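Local coordinates for protein Fe(2+) transporter FeoB (Escherichia coli, PDB 3I8X) that transports ferrous iron across the inner membrane in a GTP-driven system, probably coupling GTP binding in its cytoplasmic N-terminal G domain to channel opening, at residues I9-S14 with E99-L104; T18-L23 with E39-Q44; D56-Y61 with Q75-Y80; L88-V93 with I116-M121. All coordinates share one frame; numbering follows the deposited sequence. Where two conformers were deposited one is given.

How the interactions relate
The four contacts lie within the G domain of the cytoplasmic N-terminal part, grouped round one central sheet. Interaction 1 sets the loop after strand 4-10 against helix 98-110, and interactions 2 and 3 are nested inside the chain loop it closes. Interaction 2, about 17 Å from it between centres, joins helix 16-24 to strand 39-46. Interaction 3 follows, placing the loop after strand 51-56 on helix 72-83. Interaction 4, whose centre is about 9 Å from that of interaction 1, pairs strands 88-94 and 115-120. Interactions 1, 2 and 4 touch GDP at phosphates or base, which shows how separate loops of one fold assemble a nucleotide site.

Interaction 1 of 4, residues I9-S14 with E99-L104; sequences IGNPNS and ERNLYL. With GDP (guanosine-5'-diphosphate), chain D.
Asn101 OD1 is approached by two donors, the backbone N of Asp94 in a firm hydrogen bond and the hydroxyl of Ser14 in a weak one. Ser14 OG stands 3.4 Å from Asn101 OD1 and 3.1 Å from Asn11 O, another weak bond. One proton cannot be assigned to either acceptor, and Ser14 was deposited in two conformers, so its share remains doubtful. Asn101 keeps CG beside its own backbone N (chi1 -82°), which turns the amide off the helix toward the loop. There it meets the amide of Asn11 obliquely, the two planes 31° apart.

Next to this polar patch the contact becomes apolar. Leu104 has CG swung away from its backbone N (chi1 176°), which carries CD2 to 3.7 Å from Gly10 CA, while Ile9 CG1 lies 3.8 Å from Leu104 CD2. The side chain of Asn11 runs past that of Leu104 in the opposite direction and lies between it and Asn101. With an alanine at Asn11 the amide would be gone, which would probably leave the amide of Asn101 without the amide lying across it and open a gap beside Leu104.

Gly10 to Ser14 belong to the P-loop, whose backbone amides receive the diphosphate: Asn13 N donates to GDP O1B at 2.9 Å, and Ser14 N to GDP O2B at 3.0 Å. Strand 4-10 thus ends against helix 98-110, with Ile9 bonded through its backbone to strand 88-94 and the outer side of the helix, at Glu99 and Leu102, lying on helix 240-259.

Interaction 2 of 4, residues T18-L23 with E39-Q44; sequences TLFNQL and ERKEGQ. With GDP (guanosine-5'-diphosphate), chain D.
The helix that follows the P-loop packs here on the strand that leaves the predicted second GTP-binding loop, with Phe20 as its bridge to Lys41, Glu42 and Gly43. Helix 18-23 and strand 39-44 run 34° apart at 8.8 Å between axes, and the ring spans that distance because its CG points away from the backbone N (chi1 -180°). Its far end, CZ, lies 3.6 Å from Glu42 C, which sits at the ring edge, near its plane. The aliphatic chain of Lys41 crosses beside it, with CG 3.8 Å from Phe20 CE2 and CE equally near. Gly43 has no side chain to push the ring back. An alanine in place of Phe20 would probably open a gap between helix and strand and leave the methylenes of Lys41 without their aromatic neighbour.

The helix start meets GDP: Thr18 N and Thr18 OG1 both donate to O2A of the alpha phosphate, at 2.7 and 2.6 Å. On the strand, Arg40 NE and NH2 both hold Glu42 OE1, a side-on salt bridge. No hydrogen bond joins the two segments, which meet mainly through the ring of Phe20 and the carbon chain of Lys41; their polar groups turn to the nucleotide, to each other within the strand or to neighbouring strands.

Interaction 3 of 4, residues D56-Y61 with Q75-Y80; sequences DLPGTY and QIACHY
Leu57 and Tyr80 meet in the tight part of this contact, their side chains crossing at about a right angle. Leu57 CD2 is 3.6 Å from Tyr80 CD2 and stands equally close to CG of that ring, in an oblique approach, with CD1 a little farther off. Tyr80 reaches it because CG is anti to the backbone N (chi1 -171°), which carries the ring from the helix toward the loop. Pro58 makes a second close meeting, again nearly perpendicular: its CG lies 3.6 Å from Ile76 CG2, the isoleucine branch that lies opposite its backbone N.

Between and beyond these points the fit relaxes. Ala77 CB is 3.9 Å from Thr60 CG2 and 4.0 Å from the carbonyl oxygen of Pro58, ordinary distances for atoms resting against each other. Thr60 sends its hydroxyl elsewhere, to Ser62 O. Toward solvent, Pro58 is partly exposed.

Asp56 to Gly59 spell the DxxG motif of G proteins, a predicted part of the GTP site. Lys16 of the P-loop is paired with Asp56 OD1 and also bonded to Leu57 O. No hydrogen bond joins 56-61 to 75-80, and this largely apolar seam is consistent with a motif in which Asp56 and the Leu57 carbonyl turn to the P-loop lysine while the leucine and proline side chains rest on helix 72-83.

Interaction 4 of 4, residues L88-V93 with I116-M121; sequences LLINVV and IVALNM. With GDP (guanosine-5'-diphosphate), chain D.
Val93 N donates to Ala118 O at 2.8 Å and 174°, one of five backbone hydrogen bonds that join these parallel strands. Next along the ladder, Asn120 N meets Val93 O at 2.7 Å, almost head-on to the carbonyl (C=O...N 175°). By contrast, the bond from Ala118 N to Asn91 O bends, its donor tilted 35° from the carbonyl plane. Ile116 N to Leu89 O and Asn91 N to Ile116 O complete the series.

Side chains then fill both faces. On one, Ile90 CG2 touches Ala118 CB at 3.8 Å; at the strand start Leu88 CD1 reaches Ile116 CD1 at 3.6 Å. On the other, Val93 forks, CG2 going to Val117 CG1 at 3.6 Å and CG1 to Leu119 CD1 at 3.7 Å, against helix 98-110 of this beta-alpha-beta unit.

Where the second strand ends, Asn120 lies alongside Val92, and its ND2 is bonded to Ser14 O of the P-loop. Met121 N makes a weak bond to GDP O6 at 3.3 Å. The chemistry thus passes from a regular five-bond ladder between apolar faces to a polar strand end, where the asparagine of the guanine-recognition motif, NxxD here and corresponding to NKxD of other G proteins, is tied to the phosphate-binding loop.

Interaction 1 of 4, residues I9-S14 with E99-L104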
# COMPACT_ATOMS: atom_id res chain seq x y z
N ILE A 9 -3.60 -5.89 3.76
CA ILE A 9 -3.99 -4.50 3.82
C ILE A 9 -4.99 -4.18 2.69
O ILE A 9 -4.92 -4.71 1.58
CB ILE A 9 -2.75 -3.54 3.79
CG1 ILE A 9 -3.19 -2.09 4.09
CG2 ILE A 9 -2.03 -3.64 2.48
CD1 ILE A 9 -2.18 -1.23 4.76
N GLY A 10 -5.94 -3.31 3.01
CA GLY A 10 -6.93 -2.87 2.07
C GLY A 10 -7.83 -1.87 2.74
O GLY A 10 -7.74 -1.64 3.95
N ASN A 11 -8.70 -1.26 1.95
CA ASN A 11 -9.68 -0.31 2.45
C ASN A 11 -10.67 -1.05 3.38
O ASN A 11 -10.76 -2.27 3.35
CB ASN A 11 -10.44 0.35 1.29
CG ASN A 11 -9.60 1.31 0.47
OD1 ASN A 11 -8.39 1.36 0.53
ND2 ASN A 11 -10.28 2.05 -0.36
N PRO A 12 -11.45 -0.30 4.17
CA PRO A 12 -12.52 -0.95 4.92
C PRO A 12 -13.55 -1.58 3.99
O PRO A 12 -13.81 -1.07 2.88
CB PRO A 12 -13.16 0.19 5.70
CG PRO A 12 -12.18 1.26 5.71
CD PRO A 12 -11.42 1.15 4.41
N ASN A 13 -14.14 -2.68 4.45
CA ASN A 13 -15.18 -3.39 3.72
C ASN A 13 -14.79 -3.76 2.26
O ASN A 13 -15.60 -3.57 1.32
CB ASN A 13 -16.49 -2.60 3.78
CG ASN A 13 -17.70 -3.44 3.45
OD1 ASN A 13 -17.86 -4.55 3.99
ND2 ASN A 13 -18.58 -2.92 2.60
N SER A 14 -13.58 -4.31 2.11
CA SER A 14 -13.05 -4.78 0.82
C SER A 14 -12.97 -6.30 0.69
O SER A 14 -12.65 -6.81 -0.38
CB SER A 14 -11.65 -4.19 0.61
OG SER A 14 -11.74 -2.78 0.45
N GLU A 99 -10.91 3.00 -8.34
CA GLU A 99 -10.14 4.25 -8.32
C GLU A 99 -9.87 4.76 -6.92
O GLU A 99 -8.76 5.22 -6.61
CB GLU A 99 -10.86 5.32 -9.12
CG GLU A 99 -10.17 6.68 -9.12
CD GLU A 99 -10.53 7.54 -10.34
OE1 GLU A 99 -11.42 7.11 -11.12
OE2 GLU A 99 -9.93 8.64 -10.50
N ARG A 100 -10.91 4.71 -6.09
CA ARG A 100 -10.77 4.96 -4.65
C ARG A 100 -9.80 3.99 -3.97
O ARG A 100 -8.99 4.43 -3.15
CB ARG A 100 -12.14 4.92 -3.96
CG ARG A 100 -12.04 4.85 -2.44
CD ARG A 100 -13.25 5.36 -1.72
NE ARG A 100 -12.89 5.75 -0.37
CZ ARG A 100 -13.64 6.50 0.43
NH1 ARG A 100 -14.84 6.96 0.03
NH2 ARG A 100 -13.17 6.81 1.64
N ASN A 101 -9.85 2.70 -4.31
CA ASN A 101 -9.03 1.67 -3.64
C ASN A 101 -7.53 1.73 -4.03
O ASN A 101 -6.63 1.32 -3.27
CB ASN A 101 -9.58 0.24 -3.89
CG ASN A 101 -10.73 -0.15 -2.97
OD1 ASN A 101 -10.67 -1.18 -2.31
ND2 ASN A 101 -11.81 0.67 -2.93
N LEU A 102 -7.27 2.22 -5.24
CA LEU A 102 -5.90 2.37 -5.75
C LEU A 102 -5.08 3.49 -5.12
O LEU A 102 -3.86 3.51 -5.32
CB LEU A 102 -5.88 2.55 -7.28
CG LEU A 102 -6.22 1.30 -8.10
CD1 LEU A 102 -6.31 1.66 -9.61
CD2 LEU A 102 -5.23 0.17 -7.86
N TYR A 103 -5.70 4.40 -4.35
CA TYR A 103 -4.90 5.39 -3.61
C TYR A 103 -3.92 4.70 -2.65
O TYR A 103 -2.72 4.98 -2.66
CB TYR A 103 -5.75 6.41 -2.85
CG TYR A 103 -4.96 7.63 -2.46
CD1 TYR A 103 -4.70 8.63 -3.41
CD2 TYR A 103 -4.42 7.79 -1.17
CE1 TYR A 103 -3.96 9.75 -3.10
CE2 TYR A 103 -3.63 8.93 -0.85
CZ TYR A 103 -3.42 9.90 -1.83
OH TYR A 103 -2.67 11.05 -1.58
N LEU A 104 -4.44 3.76 -1.88
CA LEU A 104 -3.61 2.96 -0.98
C LEU A 104 -2.59 2.12 -1.72
O LEU A 104 -1.46 2.05 -1.30
CB LEU A 104 -4.46 2.06 -0.09
CG LEU A 104 -3.78 1.05 0.86
CD1 LEU A 104 -3.00 1.75 1.96
CD2 LEU A 104 -4.84 0.11 1.44
PB GDP D . -13.38 -6.14 5.51
O1B GDP D . -13.85 -4.94 6.28
O2B GDP D . -12.38 -5.62 4.54
O3B GDP D . -12.73 -7.00 6.57
O3A GDP D . -14.56 -6.89 4.72
PA GDP D . -15.32 -8.33 4.96
O1A GDP D . -16.08 -8.47 6.27
O2A GDP D . -14.55 -9.58 4.61
O5' GDP D . -16.41 -8.27 3.78
C5' GDP D . -17.46 -7.32 3.74
C4' GDP D . -18.71 -8.01 3.20
O4' GDP D . -18.50 -8.35 1.83
C3' GDP D . -18.99 -9.33 3.90
O3' GDP D . -20.38 -9.57 4.02
C2' GDP D . -18.39 -10.40 3.01
O2' GDP D . -19.06 -11.66 3.18
C1' GDP D . -18.54 -9.78 1.63
N9 GDP D . -17.48 -10.18 0.66
C8 GDP D . -16.16 -10.38 0.87
N7 GDP D . -15.54 -10.72 -0.29
C5 GDP D . -16.45 -10.73 -1.27
C6 GDP D . -16.48 -10.99 -2.74
O6 GDP D . -15.45 -11.31 -3.36
N1 GDP D . -17.64 -10.87 -3.39
C2 GDP D . -18.77 -10.54 -2.74
N2 GDP D . -19.91 -10.44 -3.43
N3 GDP D . -18.84 -10.29 -1.41
C4 GDP D . -17.73 -10.36 -0.64

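Interaction 2 of 4, residues T18-L23 with E39-Q44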
# COMPACT_ATOMS: atom_id res chain seq x y z
N THR A 18 -12.90 -11.58 5.20
CA THR A 18 -13.33 -12.78 4.50
C THR A 18 -12.12 -13.49 3.89
O THR A 18 -12.01 -14.71 4.00
CB THR A 18 -14.39 -12.47 3.40
OG1 THR A 18 -15.56 -11.90 4.00
CG2 THR A 18 -14.79 -13.73 2.63
N LEU A 19 -11.22 -12.74 3.24
CA LEU A 19 -9.98 -13.36 2.66
C LEU A 19 -9.10 -13.98 3.76
O LEU A 19 -8.67 -15.11 3.63
CB LEU A 19 -9.16 -12.36 1.84
CG LEU A 19 -7.87 -12.78 1.11
CD1 LEU A 19 -8.00 -14.12 0.34
CD2 LEU A 19 -7.37 -11.64 0.18
N PHE A 20 -8.90 -13.23 4.83
CA PHE A 20 -8.15 -13.70 5.98
C PHE A 20 -8.73 -15.02 6.54
O PHE A 20 -8.00 -15.99 6.74
CB PHE A 20 -8.12 -12.59 7.03
CG PHE A 20 -7.37 -12.94 8.27
CD1 PHE A 20 -6.00 -12.82 8.33
CD2 PHE A 20 -8.05 -13.38 9.42
CE1 PHE A 20 -5.30 -13.14 9.48
CE2 PHE A 20 -7.36 -13.69 10.56
CZ PHE A 20 -5.98 -13.56 10.60
N ASN A 21 -10.04 -15.08 6.72
CA ASN A 21 -10.68 -16.25 7.28
C ASN A 21 -10.60 -17.46 6.37
O ASN A 21 -10.31 -18.57 6.87
CB ASN A 21 -12.13 -15.94 7.72
CG ASN A 21 -12.16 -15.07 8.95
OD1 ASN A 21 -11.23 -15.07 9.73
ND2 ASN A 21 -13.22 -14.32 9.13
N GLN A 22 -10.80 -17.27 5.06
CA GLN A 22 -10.64 -18.36 4.08
C GLN A 22 -9.21 -18.89 4.00
O GLN A 22 -9.00 -20.01 3.59
CB GLN A 22 -11.04 -17.90 2.67
CG GLN A 22 -12.53 -17.61 2.46
CD GLN A 22 -13.33 -18.76 1.80
OE1 GLN A 22 -12.79 -19.74 1.28
NE2 GLN A 22 -14.66 -18.62 1.84
N LEU A 23 -8.23 -18.07 4.33
CA LEU A 23 -6.83 -18.45 4.21
C LEU A 23 -6.38 -19.18 5.46
O LEU A 23 -5.72 -20.21 5.37
CB LEU A 23 -5.93 -17.23 3.91
CG LEU A 23 -5.83 -16.74 2.45
CD1 LEU A 23 -4.97 -15.49 2.42
CD2 LEU A 23 -5.27 -17.77 1.44
N GLU A 39 -7.52 -4.26 18.06
CA GLU A 39 -7.27 -5.68 17.89
C GLU A 39 -6.21 -5.95 16.81
O GLU A 39 -6.31 -5.43 15.70
CB GLU A 39 -8.57 -6.42 17.55
CG GLU A 39 -8.36 -7.81 16.97
CD GLU A 39 -9.65 -8.62 16.84
OE1 GLU A 39 -10.02 -9.30 17.83
OE2 GLU A 39 -10.27 -8.62 15.75
N ARG A 40 -5.19 -6.72 17.19
CA ARG A 40 -4.21 -7.32 16.27
C ARG A 40 -4.53 -8.78 16.12
O ARG A 40 -4.63 -9.51 17.11
CB ARG A 40 -2.78 -7.19 16.77
CG ARG A 40 -1.79 -7.83 15.79
CD ARG A 40 -0.35 -7.54 16.11
NE ARG A 40 0.56 -8.41 15.34
CZ ARG A 40 1.85 -8.15 15.12
NH1 ARG A 40 2.41 -7.04 15.60
NH2 ARG A 40 2.59 -9.00 14.42
N LYS A 41 -4.61 -9.20 14.87
CA LYS A 41 -5.18 -10.46 14.48
C LYS A 41 -4.27 -11.09 13.44
O LYS A 41 -3.93 -10.46 12.41
CB LYS A 41 -6.54 -10.15 13.89
CG LYS A 41 -7.41 -11.30 13.46
CD LYS A 41 -8.90 -10.82 13.51
CE LYS A 41 -9.74 -11.34 12.34
NZ LYS A 41 -11.21 -11.23 12.61
N GLU A 42 -3.83 -12.32 13.70
CA GLU A 42 -2.99 -12.99 12.74
C GLU A 42 -3.23 -14.48 12.72
O GLU A 42 -3.82 -15.04 13.63
CB GLU A 42 -1.50 -12.61 12.93
CG GLU A 42 -0.85 -12.93 14.25
CD GLU A 42 0.66 -12.63 14.24
OE1 GLU A 42 1.02 -11.43 14.21
OE2 GLU A 42 1.49 -13.57 14.26
N GLY A 43 -2.83 -15.11 11.63
CA GLY A 43 -3.02 -16.54 11.46
C GLY A 43 -2.00 -17.19 10.56
O GLY A 43 -1.03 -16.58 10.19
N GLN A 44 -2.27 -18.44 10.20
CA GLN A 44 -1.31 -19.31 9.53
C GLN A 44 -1.95 -20.05 8.40
O GLN A 44 -3.14 -20.39 8.45
CB GLN A 44 -0.76 -20.34 10.51
CG GLN A 44 -0.25 -19.78 11.83
CD GLN A 44 1.05 -19.04 11.69
OE1 GLN A 44 1.72 -19.17 10.67
NE2 GLN A 44 1.43 -18.26 12.72
PB GDP D . -13.38 -6.14 5.51
O1B GDP D . -13.85 -4.94 6.28
O2B GDP D . -12.38 -5.62 4.54
O3B GDP D . -12.73 -7.00 6.57
O3A GDP D . -14.56 -6.89 4.72
PA GDP D . -15.32 -8.33 4.96
O1A GDP D . -16.08 -8.47 6.27
O2A GDP D . -14.55 -9.58 4.61
O5' GDP D . -16.41 -8.27 3.78
C5' GDP D . -17.46 -7.32 3.74
C4' GDP D . -18.71 -8.01 3.20
O4' GDP D . -18.50 -8.35 1.83
C3' GDP D . -18.99 -9.33 3.90
O3' GDP D . -20.38 -9.57 4.02
C2' GDP D . -18.39 -10.40 3.01
O2' GDP D . -19.06 -11.66 3.18
C1' GDP D . -18.54 -9.78 1.63
N9 GDP D . -17.48 -10.18 0.66
C8 GDP D . -16.16 -10.38 0.87
N7 GDP D . -15.54 -10.72 -0.29
C5 GDP D . -16.45 -10.73 -1.27
C6 GDP D . -16.48 -10.99 -2.74
O6 GDP D . -15.45 -11.31 -3.36
N1 GDP D . -17.64 -10.87 -3.39
C2 GDP D . -18.77 -10.54 -2.74
N2 GDP D . -19.91 -10.44 -3.43
N3 GDP D . -18.84 -10.29 -1.41
C4 GDP D . -17.73 -10.36 -0.64

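Interaction 3 of 4, residues D56-Y61 with Q75-Y80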
# COMPACT_ATOMS: atom_id res chain seq x y z
N ASP A 56 -3.25 -9.56 9.67
CA ASP A 56 -4.36 -8.66 9.29
C ASP A 56 -4.08 -7.25 9.82
O ASP A 56 -3.80 -7.09 11.00
CB ASP A 56 -5.72 -9.13 9.83
CG ASP A 56 -6.91 -8.48 9.12
OD1 ASP A 56 -6.74 -7.83 8.05
OD2 ASP A 56 -8.04 -8.63 9.60
N LEU A 57 -4.13 -6.26 8.94
CA LEU A 57 -3.92 -4.89 9.34
C LEU A 57 -5.25 -4.15 9.30
O LEU A 57 -6.11 -4.46 8.49
CB LEU A 57 -2.93 -4.20 8.40
CG LEU A 57 -1.54 -4.80 8.26
CD1 LEU A 57 -0.77 -4.01 7.23
CD2 LEU A 57 -0.81 -4.83 9.61
N PRO A 58 -5.40 -3.12 10.14
CA PRO A 58 -6.70 -2.42 10.12
C PRO A 58 -6.97 -1.74 8.75
O PRO A 58 -6.03 -1.30 8.05
CB PRO A 58 -6.58 -1.37 11.24
CG PRO A 58 -5.26 -1.66 11.96
CD PRO A 58 -4.42 -2.49 11.05
N GLY A 59 -8.25 -1.71 8.37
CA GLY A 59 -8.69 -1.12 7.12
C GLY A 59 -8.35 0.35 7.05
O GLY A 59 -8.49 1.07 8.03
N THR A 60 -7.86 0.77 5.89
CA THR A 60 -7.46 2.15 5.72
C THR A 60 -7.55 2.58 4.25
O THR A 60 -7.36 1.78 3.33
CB THR A 60 -6.04 2.43 6.35
OG1 THR A 60 -5.79 3.84 6.36
CG2 THR A 60 -4.91 1.69 5.62
N TYR A 61 -7.94 3.83 4.06
CA TYR A 61 -7.96 4.46 2.74
C TYR A 61 -6.54 4.81 2.26
O TYR A 61 -6.26 4.85 1.06
CB TYR A 61 -8.83 5.71 2.79
CG TYR A 61 -8.70 6.52 1.56
CD1 TYR A 61 -9.26 6.09 0.35
CD2 TYR A 61 -7.98 7.71 1.57
CE1 TYR A 61 -9.11 6.84 -0.81
CE2 TYR A 61 -7.84 8.47 0.40
CZ TYR A 61 -8.41 8.02 -0.77
OH TYR A 61 -8.25 8.78 -1.90
N GLN A 75 -2.46 4.97 11.17
CA GLN A 75 -1.10 5.00 11.75
C GLN A 75 -0.58 3.59 12.09
O GLN A 75 0.58 3.30 11.88
CB GLN A 75 -1.03 5.88 13.01
CG GLN A 75 -0.72 7.35 12.74
CD GLN A 75 -1.44 8.27 13.71
OE1 GLN A 75 -2.06 9.24 13.31
NE2 GLN A 75 -1.39 7.94 14.98
N ILE A 76 -1.46 2.72 12.60
CA ILE A 76 -1.14 1.32 12.86
C ILE A 76 -0.72 0.60 11.58
O ILE A 76 0.27 -0.12 11.57
CB ILE A 76 -2.32 0.56 13.55
CG1 ILE A 76 -2.53 1.04 15.00
CG2 ILE A 76 -2.12 -0.99 13.53
CD1 ILE A 76 -3.86 0.56 15.60
N ALA A 77 -1.47 0.81 10.51
CA ALA A 77 -1.20 0.11 9.26
C ALA A 77 0.12 0.61 8.69
O ALA A 77 0.97 -0.17 8.29
CB ALA A 77 -2.35 0.32 8.29
N CYS A 78 0.32 1.91 8.73
CA CYS A 78 1.51 2.53 8.16
C CYS A 78 2.78 2.19 8.93
O CYS A 78 3.82 1.86 8.35
CB CYS A 78 1.30 4.03 8.13
SG CYS A 78 2.69 4.87 7.47
N HIS A 79 2.69 2.29 10.25
CA HIS A 79 3.77 1.87 11.12
C HIS A 79 4.20 0.39 10.86
O HIS A 79 5.38 0.08 10.74
CB HIS A 79 3.32 2.06 12.55
CG HIS A 79 4.28 1.54 13.55
ND1 HIS A 79 4.22 0.25 14.03
CD2 HIS A 79 5.34 2.13 14.15
CE1 HIS A 79 5.22 0.06 14.88
NE2 HIS A 79 5.91 1.19 14.96
N TYR A 80 3.24 -0.52 10.75
CA TYR A 80 3.57 -1.88 10.36
C TYR A 80 4.28 -2.01 9.00
O TYR A 80 5.28 -2.69 8.92
CB TYR A 80 2.33 -2.77 10.33
CG TYR A 80 2.73 -4.19 10.13
CD1 TYR A 80 3.17 -4.95 11.21
CD2 TYR A 80 2.72 -4.78 8.88
CE1 TYR A 80 3.56 -6.27 11.05
CE2 TYR A 80 3.11 -6.09 8.71
CZ TYR A 80 3.54 -6.82 9.78
OH TYR A 80 3.96 -8.12 9.61

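Interaction 4 of 4, residues L88-V93 with I116-M121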
# COMPACT_ATOMS: atom_id res chain seq x y z
N LEU A 88 6.27 -9.51 2.29
CA LEU A 88 5.37 -8.99 1.27
C LEU A 88 3.98 -8.68 1.79
O LEU A 88 3.60 -9.03 2.93
CB LEU A 88 5.24 -9.96 0.10
CG LEU A 88 4.52 -11.25 0.31
CD1 LEU A 88 3.71 -11.65 -0.97
CD2 LEU A 88 5.52 -12.29 0.74
N LEU A 89 3.22 -7.99 0.94
CA LEU A 89 1.88 -7.55 1.29
C LEU A 89 0.91 -8.13 0.29
O LEU A 89 1.24 -8.30 -0.91
CB LEU A 89 1.77 -6.03 1.24
CG LEU A 89 2.79 -5.17 1.99
CD1 LEU A 89 2.48 -3.73 1.69
CD2 LEU A 89 2.77 -5.41 3.50
N ILE A 90 -0.29 -8.41 0.79
CA ILE A 90 -1.43 -8.67 -0.06
C ILE A 90 -2.41 -7.53 0.12
O ILE A 90 -2.93 -7.32 1.21
CB ILE A 90 -2.09 -10.05 0.18
CG1 ILE A 90 -1.09 -11.17 -0.16
CG2 ILE A 90 -3.37 -10.18 -0.66
CD1 ILE A 90 -1.47 -12.56 0.35
N ASN A 91 -2.57 -6.77 -0.96
CA ASN A 91 -3.42 -5.60 -1.04
C ASN A 91 -4.75 -6.05 -1.60
O ASN A 91 -4.86 -6.40 -2.75
CB ASN A 91 -2.75 -4.54 -1.90
CG ASN A 91 -3.57 -3.25 -2.02
OD1 ASN A 91 -4.28 -2.81 -1.10
ND2 ASN A 91 -3.43 -2.62 -3.17
N VAL A 92 -5.76 -6.11 -0.73
CA VAL A 92 -7.11 -6.51 -1.11
C VAL A 92 -7.81 -5.26 -1.64
O VAL A 92 -8.00 -4.26 -0.91
CB VAL A 92 -7.93 -7.11 0.08
CG1 VAL A 92 -9.18 -7.86 -0.44
CG2 VAL A 92 -7.05 -8.02 0.92
N VAL A 93 -8.16 -5.32 -2.93
CA VAL A 93 -8.69 -4.17 -3.67
C VAL A 93 -10.11 -4.52 -4.07
O VAL A 93 -10.36 -5.61 -4.54
CB VAL A 93 -7.86 -3.85 -4.96
CG1 VAL A 93 -8.55 -2.76 -5.79
CG2 VAL A 93 -6.42 -3.45 -4.58
N ILE A 116 1.34 -8.14 -3.86
CA ILE A 116 0.38 -8.84 -4.68
C ILE A 116 -0.99 -8.21 -4.42
O ILE A 116 -1.46 -8.13 -3.27
CB ILE A 116 0.30 -10.31 -4.35
CG1 ILE A 116 1.67 -10.98 -4.57
CG2 ILE A 116 -0.82 -10.97 -5.20
CD1 ILE A 116 1.75 -12.32 -3.95
N VAL A 117 -1.63 -7.74 -5.50
CA VAL A 117 -2.97 -7.21 -5.42
C VAL A 117 -3.96 -8.37 -5.52
O VAL A 117 -3.97 -9.11 -6.52
CB VAL A 117 -3.22 -6.16 -6.58
CG1 VAL A 117 -4.68 -5.80 -6.67
CG2 VAL A 117 -2.36 -4.95 -6.37
N ALA A 118 -4.77 -8.54 -4.47
CA ALA A 118 -5.96 -9.42 -4.55
C ALA A 118 -7.17 -8.58 -4.98
O ALA A 118 -7.70 -7.79 -4.17
CB ALA A 118 -6.22 -10.16 -3.21
N LEU A 119 -7.58 -8.74 -6.25
CA LEU A 119 -8.69 -7.96 -6.83
C LEU A 119 -10.01 -8.64 -6.48
O LEU A 119 -10.39 -9.63 -7.09
CB LEU A 119 -8.55 -7.78 -8.35
CG LEU A 119 -9.39 -6.65 -9.01
CD1 LEU A 119 -9.01 -5.24 -8.50
CD2 LEU A 119 -9.28 -6.68 -10.52
N ASN A 120 -10.68 -8.08 -5.49
CA ASN A 120 -11.86 -8.67 -4.89
C ASN A 120 -13.17 -8.02 -5.38
O ASN A 120 -13.15 -7.00 -6.06
CB ASN A 120 -11.74 -8.48 -3.36
CG ASN A 120 -12.26 -9.65 -2.57
OD1 ASN A 120 -12.70 -10.66 -3.12
ND2 ASN A 120 -12.20 -9.52 -1.27
N MET A 121 -14.30 -8.64 -5.02
CA MET A 121 -15.65 -8.11 -5.28
C MET A 121 -15.90 -7.97 -6.79
O MET A 121 -16.41 -6.95 -7.28
CB MET A 121 -15.87 -6.80 -4.54
CG MET A 121 -15.22 -6.76 -3.16
SD MET A 121 -16.30 -6.70 -1.78
CE MET A 121 -16.68 -4.94 -1.85
PB GDP D . -13.38 -6.14 5.51
O1B GDP D . -13.85 -4.94 6.28
O2B GDP D . -12.38 -5.62 4.54
O3B GDP D . -12.73 -7.00 6.57
O3A GDP D . -14.56 -6.89 4.72
PA GDP D . -15.32 -8.33 4.96
O1A GDP D . -16.08 -8.47 6.27
O2A GDP D . -14.55 -9.58 4.61
O5' GDP D . -16.41 -8.27 3.78
C5' GDP D . -17.46 -7.32 3.74
C4' GDP D . -18.71 -8.01 3.20
O4' GDP D . -18.50 -8.35 1.83
C3' GDP D . -18.99 -9.33 3.90
O3' GDP D . -20.38 -9.57 4.02
C2' GDP D . -18.39 -10.40 3.01
O2' GDP D . -19.06 -11.66 3.18
C1' GDP D . -18.54 -9.78 1.63
N9 GDP D . -17.48 -10.18 0.66
C8 GDP D . -16.16 -10.38 0.87
N7 GDP D . -15.54 -10.72 -0.29
C5 GDP D . -16.45 -10.73 -1.27
C6 GDP D . -16.48 -10.99 -2.74
O6 GDP D . -15.45 -11.31 -3.36
N1 GDP D . -17.64 -10.87 -3.39
C2 GDP D . -18.77 -10.54 -2.74
N2 GDP D . -19.91 -10.44 -3.43
N3 GDP D . -18.84 -10.29 -1.41
C4 GDP D . -17.73 -10.36 -0.64